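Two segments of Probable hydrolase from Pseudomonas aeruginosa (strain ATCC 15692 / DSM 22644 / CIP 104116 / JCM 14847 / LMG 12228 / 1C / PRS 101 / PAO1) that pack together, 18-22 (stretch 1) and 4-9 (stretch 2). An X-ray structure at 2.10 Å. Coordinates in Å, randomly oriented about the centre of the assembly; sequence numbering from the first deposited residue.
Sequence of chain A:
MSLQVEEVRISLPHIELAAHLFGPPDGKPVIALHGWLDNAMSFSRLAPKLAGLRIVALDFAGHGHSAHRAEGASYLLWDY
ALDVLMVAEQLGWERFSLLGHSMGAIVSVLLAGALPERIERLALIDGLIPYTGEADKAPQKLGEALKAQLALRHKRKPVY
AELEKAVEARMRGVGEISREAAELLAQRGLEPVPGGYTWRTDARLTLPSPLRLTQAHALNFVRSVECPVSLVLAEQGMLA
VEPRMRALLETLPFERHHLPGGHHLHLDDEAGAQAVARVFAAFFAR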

# COMPACT_ATOMS: atom_id res chain seq x y z
N ALA A 18 10.69 -1.51 -13.55
CA ALA A 18 12.03 -1.92 -13.95
C ALA A 18 12.24 -1.65 -15.43
O ALA A 18 11.30 -1.71 -16.23
CB ALA A 18 12.24 -3.41 -13.67
N ALA A 19 13.49 -1.38 -15.80
CA ALA A 19 13.84 -1.19 -17.20
C ALA A 19 15.28 -1.62 -17.47
O ALA A 19 16.15 -1.52 -16.60
CB ALA A 19 13.71 0.26 -17.63
N HIS A 20 15.51 -2.11 -18.68
CA HIS A 20 16.85 -2.36 -19.20
C HIS A 20 17.20 -1.23 -20.15
O HIS A 20 16.39 -0.83 -20.99
CB HIS A 20 16.94 -3.72 -19.92
CG HIS A 20 18.36 -4.19 -20.10
ND1 HIS A 20 19.05 -4.85 -19.10
CD2 HIS A 20 19.24 -4.03 -21.12
CE1 HIS A 20 20.28 -5.11 -19.52
NE2 HIS A 20 20.43 -4.60 -20.73
N LEU A 21 18.41 -0.71 -20.02
CA LEU A 21 18.89 0.47 -20.78
C LEU A 21 19.80 0.03 -21.92
O LEU A 21 20.76 -0.66 -21.65
CB LEU A 21 19.63 1.39 -19.82
CG LEU A 21 18.83 1.90 -18.63
CD1 LEU A 21 19.65 2.86 -17.81
CD2 LEU A 21 17.54 2.54 -19.08
N PHE A 22 19.53 0.44 -23.15
CA PHE A 22 20.37 0.10 -24.31
C PHE A 22 20.83 1.37 -25.03
O PHE A 22 20.11 2.34 -25.05
CB PHE A 22 19.61 -0.69 -25.37
CG PHE A 22 19.11 -2.03 -24.96
CD1 PHE A 22 19.91 -3.14 -25.06
CD2 PHE A 22 17.82 -2.19 -24.51
CE1 PHE A 22 19.44 -4.39 -24.71
CE2 PHE A 22 17.35 -3.44 -24.15
CZ PHE A 22 18.17 -4.53 -24.26
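Stretch 2 (4-9) QVEEVR

Stretch 2 lies beside stretch 1 as the neighbouring strand of an antiparallel sheet. Residues 18-22 are extended throughout; in stretch 2 the strand proper is 7-9, preceded by a loop whose Glu6, with psi near -26°, departs from the extended form. The two strand axes approach to 4.9 Å, with 148° between their N-to-C directions, so the chains run in opposite senses with a marked twist.

Ala19 and Val8 form the hydrogen-bonded pair: Val8 N donates to Ala19 O and Ala19 N to Val8 O, both at 3.1 Å. On either side of it, Ala18 faces Arg9 and His20 faces Glu7 as non-hydrogen-bonded pairs, their CA atoms drawn in to 4.6 and 4.7 Å. The ladder of bonds extends past the strand to Glu6, whose O accepts from Leu21 N at 2.8 Å and nearly straight.

One face of the sheet carries Ala18, His20, Glu7 and Arg9. Here the small methyl of Ala18 leaves room for the long Arg9 side chain, which folds back through three m torsions until NH1 lies 3.4 Å from Ala18 CB, with the guanidinium face over Ala18 N. The end of Glu7, with chi2 near 65°, likewise comes nearer to stretch 1, and its OE2 accepts a hydrogen bond from His20 ND1 at 3.1 Å. The carboxylate meets the imidazole near the ring plane, where the N-H points, while Glu6 O sits over a ring face.

The other face holds Ala19 and Val8, with Ala19 CB 4.4 Å from Val8 CG2. Leu21 supplies the principal bump: its CD1 packs 3.8 Å from Val8 CG1 and 4.3 Å from Val5 CG1, a branched apolar end meeting two beta-branched valines. All three are buried, as suits hydrocarbon side chains.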

# COMPACT_ATOMS: atom_id res chain seq x y z
N GLN A 4 29.06 0.82 -17.40
CA GLN A 4 27.85 1.58 -17.71
C GLN A 4 26.62 0.95 -17.06
O GLN A 4 26.58 -0.25 -16.78
CB GLN A 4 27.64 1.68 -19.23
CG GLN A 4 26.62 2.76 -19.64
CD GLN A 4 26.90 4.12 -19.00
OE1 GLN A 4 25.99 4.76 -18.44
NE2 GLN A 4 28.15 4.57 -19.08
N VAL A 5 25.60 1.77 -16.82
CA VAL A 5 24.39 1.32 -16.13
C VAL A 5 23.42 0.70 -17.13
O VAL A 5 23.02 1.34 -18.10
CB VAL A 5 23.73 2.50 -15.39
CG1 VAL A 5 22.44 2.04 -14.69
CG2 VAL A 5 24.70 3.08 -14.37
N GLU A 6 23.00 -0.52 -16.86
CA GLU A 6 22.16 -1.25 -17.81
C GLU A 6 20.81 -1.66 -17.28
O GLU A 6 19.94 -1.99 -18.08
CB GLU A 6 22.85 -2.55 -18.26
CG GLU A 6 24.31 -2.40 -18.59
CD GLU A 6 24.85 -3.65 -19.26
OE1 GLU A 6 25.60 -3.49 -20.25
OE2 GLU A 6 24.52 -4.77 -18.81
N GLU A 7 20.68 -1.81 -15.98
CA GLU A 7 19.44 -2.26 -15.34
C GLU A 7 19.09 -1.29 -14.21
O GLU A 7 19.93 -1.10 -13.36
CB GLU A 7 19.63 -3.70 -14.92
CG GLU A 7 18.41 -4.33 -14.35
CD GLU A 7 17.24 -4.49 -15.31
OE1 GLU A 7 16.14 -4.26 -14.88
OE2 GLU A 7 17.47 -4.80 -16.46
N VAL A 8 17.89 -0.76 -14.21
CA VAL A 8 17.47 0.24 -13.20
C VAL A 8 16.00 0.09 -12.78
O VAL A 8 15.26 -0.58 -13.44
CB VAL A 8 17.68 1.66 -13.75
CG1 VAL A 8 19.12 1.91 -14.13
CG2 VAL A 8 16.76 1.92 -14.92
N ARG A 9 15.67 0.69 -11.65
CA ARG A 9 14.32 0.88 -11.12
C ARG A 9 13.95 2.31 -11.51
O ARG A 9 14.81 3.16 -11.36
CB ARG A 9 14.26 0.84 -9.60
CG ARG A 9 14.72 -0.45 -8.97
CD ARG A 9 13.93 -1.59 -9.54
NE ARG A 9 12.66 -1.84 -8.92
CZ ARG A 9 11.85 -2.83 -9.28
NH1 ARG A 9 12.21 -3.63 -10.25
NH2 ARG A 9 10.71 -3.01 -8.67